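Local coordinates for protein putative endo-1,4-beta-xylanase (Bacteroides thetaiotaomicron VPI-5482, PDB 5MSX) that probably hydrolyses O-glycosidic bonds as a family 43 glycoside hydrolase, consistent with an arabinofuranosidase acting on plant pectin, and binds calcium, at residues 25-37 and 277-290. Sequence-based numbering, arbitrary orientation.
With EDO (1,2-ethanediol), chain U; EDO (1,2-ethanediol), chain B.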
# COMPACT_ATOMS: atom_id res chain seq x y z
N PHE C 25 13.59 33.95 -26.46
CA PHE C 25 13.13 32.81 -25.67
C PHE C 25 13.48 31.44 -26.24
O PHE C 25 13.12 30.41 -25.63
CB PHE C 25 11.64 32.95 -25.45
CG PHE C 25 11.27 34.30 -24.97
CD1 PHE C 25 11.66 34.72 -23.71
CD2 PHE C 25 10.62 35.20 -25.80
CE1 PHE C 25 11.38 36.00 -23.27
CE2 PHE C 25 10.35 36.48 -25.37
CZ PHE C 25 10.71 36.87 -24.09
N GLY C 26 14.20 31.42 -27.36
CA GLY C 26 14.83 30.21 -27.90
C GLY C 26 13.89 29.04 -28.06
O GLY C 26 12.75 29.23 -28.48
N ASN C 27 14.34 27.85 -27.69
CA ASN C 27 13.52 26.65 -27.87
C ASN C 27 13.10 26.02 -26.53
O ASN C 27 13.76 25.12 -26.01
CB ASN C 27 14.19 25.62 -28.79
CG ASN C 27 13.18 24.59 -29.37
OD1 ASN C 27 11.94 24.72 -29.27
ND2 ASN C 27 13.72 23.54 -29.97
N ALA C 28 12.00 26.52 -25.98
CA ALA C 28 11.44 25.98 -24.73
C ALA C 28 11.06 24.50 -24.89
O ALA C 28 10.87 24.01 -26.03
CB ALA C 28 10.23 26.81 -24.32
N LEU C 29 10.92 23.78 -23.79
CA LEU C 29 10.59 22.37 -23.86
C LEU C 29 9.18 22.16 -24.45
O LEU C 29 9.01 21.38 -25.38
CB LEU C 29 10.70 21.71 -22.50
CG LEU C 29 10.31 20.23 -22.43
CD1 LEU C 29 11.22 19.42 -23.32
CD2 LEU C 29 10.29 19.75 -21.00
N ILE C 30 8.22 22.90 -23.93
CA ILE C 30 6.79 22.73 -24.22
C ILE C 30 6.31 23.98 -24.95
O ILE C 30 6.80 25.08 -24.65
CB ILE C 30 6.01 22.58 -22.91
CG1 ILE C 30 6.42 21.30 -22.18
CG2 ILE C 30 4.49 22.60 -23.11
CD1 ILE C 30 6.18 20.02 -22.94
N PRO C 31 5.36 23.82 -25.90
CA PRO C 31 4.75 24.99 -26.61
C PRO C 31 3.58 25.57 -25.83
O PRO C 31 2.43 25.51 -26.24
CB PRO C 31 4.32 24.41 -27.96
CG PRO C 31 4.11 22.96 -27.70
CD PRO C 31 5.06 22.55 -26.60
N ASP C 32 3.90 26.08 -24.66
CA ASP C 32 2.97 26.76 -23.83
C ASP C 32 3.83 27.47 -22.78
O ASP C 32 5.05 27.31 -22.75
CB ASP C 32 1.99 25.75 -23.18
CG ASP C 32 0.69 26.39 -22.67
OD1 ASP C 32 0.54 27.63 -22.78
OD2 ASP C 32 -0.15 25.66 -22.09
N MET C 33 3.19 28.28 -21.97
CA MET C 33 3.80 28.86 -20.81
C MET C 33 3.55 27.93 -19.63
O MET C 33 2.41 27.76 -19.19
CB MET C 33 3.24 30.27 -20.59
CG MET C 33 3.72 31.20 -21.71
SD MET C 33 3.17 32.89 -21.54
CE MET C 33 4.16 33.72 -22.78
N ILE C 34 4.63 27.27 -19.19
CA ILE C 34 4.60 26.37 -18.06
C ILE C 34 5.77 26.67 -17.12
O ILE C 34 6.83 27.17 -17.56
CB ILE C 34 4.60 24.89 -18.49
CG1 ILE C 34 5.88 24.49 -19.23
CG2 ILE C 34 3.36 24.58 -19.33
CD1 ILE C 34 6.19 23.00 -19.12
N ALA C 35 5.54 26.37 -15.85
CA ALA C 35 6.51 26.55 -14.80
C ALA C 35 6.41 25.40 -13.78
O ALA C 35 5.46 24.62 -13.79
CB ALA C 35 6.26 27.87 -14.11
N ASP C 36 7.39 25.34 -12.90
CA ASP C 36 7.37 24.45 -11.75
C ASP C 36 7.25 22.98 -12.22
O ASP C 36 6.52 22.19 -11.61
CB ASP C 36 6.20 24.79 -10.79
CG ASP C 36 6.03 26.30 -10.50
OD1 ASP C 36 7.03 27.04 -10.36
OD2 ASP C 36 4.86 26.71 -10.35
N ALA C 37 7.96 22.63 -13.28
CA ALA C 37 7.73 21.38 -14.00
C ALA C 37 8.28 20.16 -13.27
O ALA C 37 9.34 20.22 -12.61
CB ALA C 37 8.33 21.46 -15.39
N LEU C 277 12.23 26.77 -14.86
CA LEU C 277 11.49 27.90 -15.42
C LEU C 277 12.46 29.04 -15.67
O LEU C 277 13.55 29.07 -15.07
CB LEU C 277 10.34 28.31 -14.48
CG LEU C 277 10.71 29.02 -13.19
CD1 LEU C 277 11.05 30.51 -13.39
CD2 LEU C 277 9.58 28.88 -12.16
N GLU C 278 12.04 29.98 -16.53
CA GLU C 278 12.82 31.15 -16.89
C GLU C 278 11.89 32.36 -16.80
O GLU C 278 10.68 32.22 -17.01
CB GLU C 278 13.47 30.98 -18.28
CG GLU C 278 14.67 31.90 -18.57
CD GLU C 278 14.30 33.23 -19.25
OE1 GLU C 278 15.22 34.10 -19.39
OE2 GLU C 278 13.10 33.42 -19.66
N PHE C 279 12.44 33.50 -16.39
CA PHE C 279 11.68 34.76 -16.15
C PHE C 279 10.63 35.09 -17.24
O PHE C 279 9.52 35.55 -16.94
CB PHE C 279 12.65 35.94 -15.95
CG PHE C 279 11.95 37.27 -15.72
CD1 PHE C 279 11.37 37.56 -14.48
CD2 PHE C 279 11.87 38.21 -16.74
CE1 PHE C 279 10.74 38.76 -14.27
CE2 PHE C 279 11.22 39.42 -16.53
CZ PHE C 279 10.66 39.70 -15.30
N GLY C 280 10.98 34.85 -18.50
CA GLY C 280 10.07 34.97 -19.60
C GLY C 280 9.58 36.38 -19.82
O GLY C 280 10.39 37.33 -19.87
N ARG C 281 8.26 36.52 -19.93
CA ARG C 281 7.65 37.81 -20.18
C ARG C 281 7.14 38.46 -18.89
O ARG C 281 6.21 39.27 -18.96
CB ARG C 281 6.51 37.68 -21.20
CG ARG C 281 6.95 37.27 -22.60
CD ARG C 281 7.19 35.77 -22.72
NE ARG C 281 7.14 35.32 -24.10
CZ ARG C 281 7.64 34.16 -24.54
NH1 ARG C 281 8.18 33.28 -23.70
NH2 ARG C 281 7.57 33.86 -25.82
N ARG C 282 7.76 38.09 -17.75
CA ARG C 282 7.44 38.59 -16.40
C ARG C 282 6.19 37.93 -15.81
O ARG C 282 5.37 37.41 -16.54
CB ARG C 282 7.33 40.16 -16.34
CG ARG C 282 5.92 40.74 -16.23
CD ARG C 282 5.89 42.23 -16.54
NE ARG C 282 6.80 42.99 -15.68
CZ ARG C 282 6.48 43.51 -14.50
NH1 ARG C 282 7.39 44.20 -13.80
NH2 ARG C 282 5.26 43.37 -13.99
N SER C 283 6.07 38.02 -14.48
CA SER C 283 4.93 37.46 -13.73
C SER C 283 4.75 35.98 -14.14
O SER C 283 5.74 35.24 -14.29
CB SER C 283 3.68 38.35 -13.96
OG SER C 283 2.54 37.88 -13.24
N THR C 284 3.51 35.56 -14.40
CA THR C 284 3.23 34.16 -14.72
C THR C 284 3.16 33.99 -16.24
O THR C 284 2.17 33.51 -16.76
CB THR C 284 1.89 33.72 -14.08
OG1 THR C 284 0.90 34.70 -14.35
CG2 THR C 284 2.01 33.58 -12.58
N ASN C 285 4.20 34.41 -16.93
CA ASN C 285 4.36 34.19 -18.35
C ASN C 285 5.76 33.59 -18.54
O ASN C 285 6.61 34.14 -19.20
CB ASN C 285 4.20 35.50 -19.13
CG ASN C 285 2.86 36.16 -18.89
OD1 ASN C 285 1.84 35.59 -19.18
ND2 ASN C 285 2.87 37.33 -18.31
N ARG C 286 5.97 32.44 -17.91
CA ARG C 286 7.25 31.76 -17.90
C ARG C 286 7.20 30.60 -18.87
O ARG C 286 6.13 30.08 -19.19
CB ARG C 286 7.55 31.28 -16.48
CG ARG C 286 7.59 32.41 -15.47
CD ARG C 286 7.41 31.96 -14.03
NE ARG C 286 6.08 31.40 -13.77
CZ ARG C 286 5.69 30.99 -12.56
NH1 ARG C 286 6.52 31.06 -11.53
NH2 ARG C 286 4.48 30.49 -12.38
N GLN C 287 8.36 30.18 -19.34
CA GLN C 287 8.50 28.91 -20.06
C GLN C 287 9.56 28.08 -19.38
O GLN C 287 10.27 28.59 -18.49
CB GLN C 287 8.80 29.14 -21.53
CG GLN C 287 7.61 29.66 -22.29
CD GLN C 287 7.84 29.66 -23.79
OE1 GLN C 287 8.60 30.47 -24.29
NE2 GLN C 287 7.19 28.74 -24.51
N THR C 288 9.64 26.80 -19.78
CA THR C 288 10.50 25.79 -19.14
C THR C 288 11.53 25.31 -20.14
O THR C 288 11.21 25.15 -21.33
CB THR C 288 9.71 24.62 -18.51
OG1 THR C 288 8.99 25.10 -17.37
CG2 THR C 288 10.63 23.46 -18.03
N TYR C 289 12.77 25.18 -19.67
CA TYR C 289 13.91 24.76 -20.49
C TYR C 289 14.60 23.58 -19.81
O TYR C 289 14.48 23.41 -18.59
CB TYR C 289 14.90 25.93 -20.61
CG TYR C 289 14.26 27.13 -21.30
CD1 TYR C 289 13.49 28.02 -20.57
CD2 TYR C 289 14.35 27.30 -22.66
CE1 TYR C 289 12.86 29.08 -21.18
CE2 TYR C 289 13.73 28.40 -23.28
CZ TYR C 289 12.98 29.28 -22.53
OH TYR C 289 12.36 30.39 -23.10
N VAL C 290 15.36 22.83 -20.59
CA VAL C 290 16.08 21.62 -20.10
C VAL C 290 17.55 21.70 -20.55
O VAL C 290 17.86 22.04 -21.71
CB VAL C 290 15.41 20.30 -20.58
CG1 VAL C 290 16.15 19.06 -20.08
CG2 VAL C 290 13.97 20.22 -20.09
C1 EDO U . 3.81 30.29 -7.85
O1 EDO U . 5.18 30.04 -7.49
C2 EDO U . 3.38 29.37 -8.97
O2 EDO U . 4.49 29.11 -9.81
C1 EDO B . 0.79 39.68 -17.03
O1 EDO B . 0.28 38.95 -18.15
C2 EDO B . 0.08 39.25 -15.75
O2 EDO B . -0.41 37.91 -15.83
O HOH W 1 15.05 23.91 -23.57
O HOH W 2 7.62 25.91 -21.97
O HOH W 3 9.89 24.43 -14.62
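Arg281 bends at its second torsion (chi2 80°) and lays its guanidinium over the Phe25 ring, whose CG stands anti to the carbonyl carbon (chi1 -49°). The contact closes the five-bladed beta-propeller of family 43: residues 25-37 enter the first blade through strand 34-35, while the segment 277-290 connects the last two strands of the final one, 272-278 and 287-293. The planes of ring and guanidinium lie 14° apart, with Arg281 CZ 3.7 Å from the Phe25 centroid, a stacked cation-pi pair. Met33, extended beyond CG, covers the opposite guanidinium face, its CE 3.6 Å from Arg281 NE. In the guanidinium plane, NH1 donates to Gln287 OE1, while NH2 forms a salt bridge with Glu351 of the calcium-binding F5/8 type C domain. An alanine in place of Arg281 would probably leave Glu351 without this cationic mate, uncover the Phe25 face and take from Gln287 OE1 its NH1 donor. That amide is gripped at its other end too: Gln287 NE2 reaches Asp32 O at 3.1 Å, arriving from above the carbonyl plane. Tyr289 OH donates in plane to a lone pair of Phe25 O at 2.6 Å, and its ring carbon CE2 packs against Ala28. Leu29 N gives Thr288 O a nearly straight bond, and water 2 links Ile30 O to Thr288 N. Towards the predicted active site, the Ala35 methyl sits over one face of the Arg286 guanidinium, whose NE is salt-bridged to Asp53. Asp36, the predicted proton acceptor, has Leu277 CD2 alongside its OD1. One 1,2-ethanediol, probably from the crystallisation liquor, lies between the two segments here: its O2 accepts from Arg286 NH2 at 2.9 Å and approaches Asp36 OD2 at a doubtfully short distance.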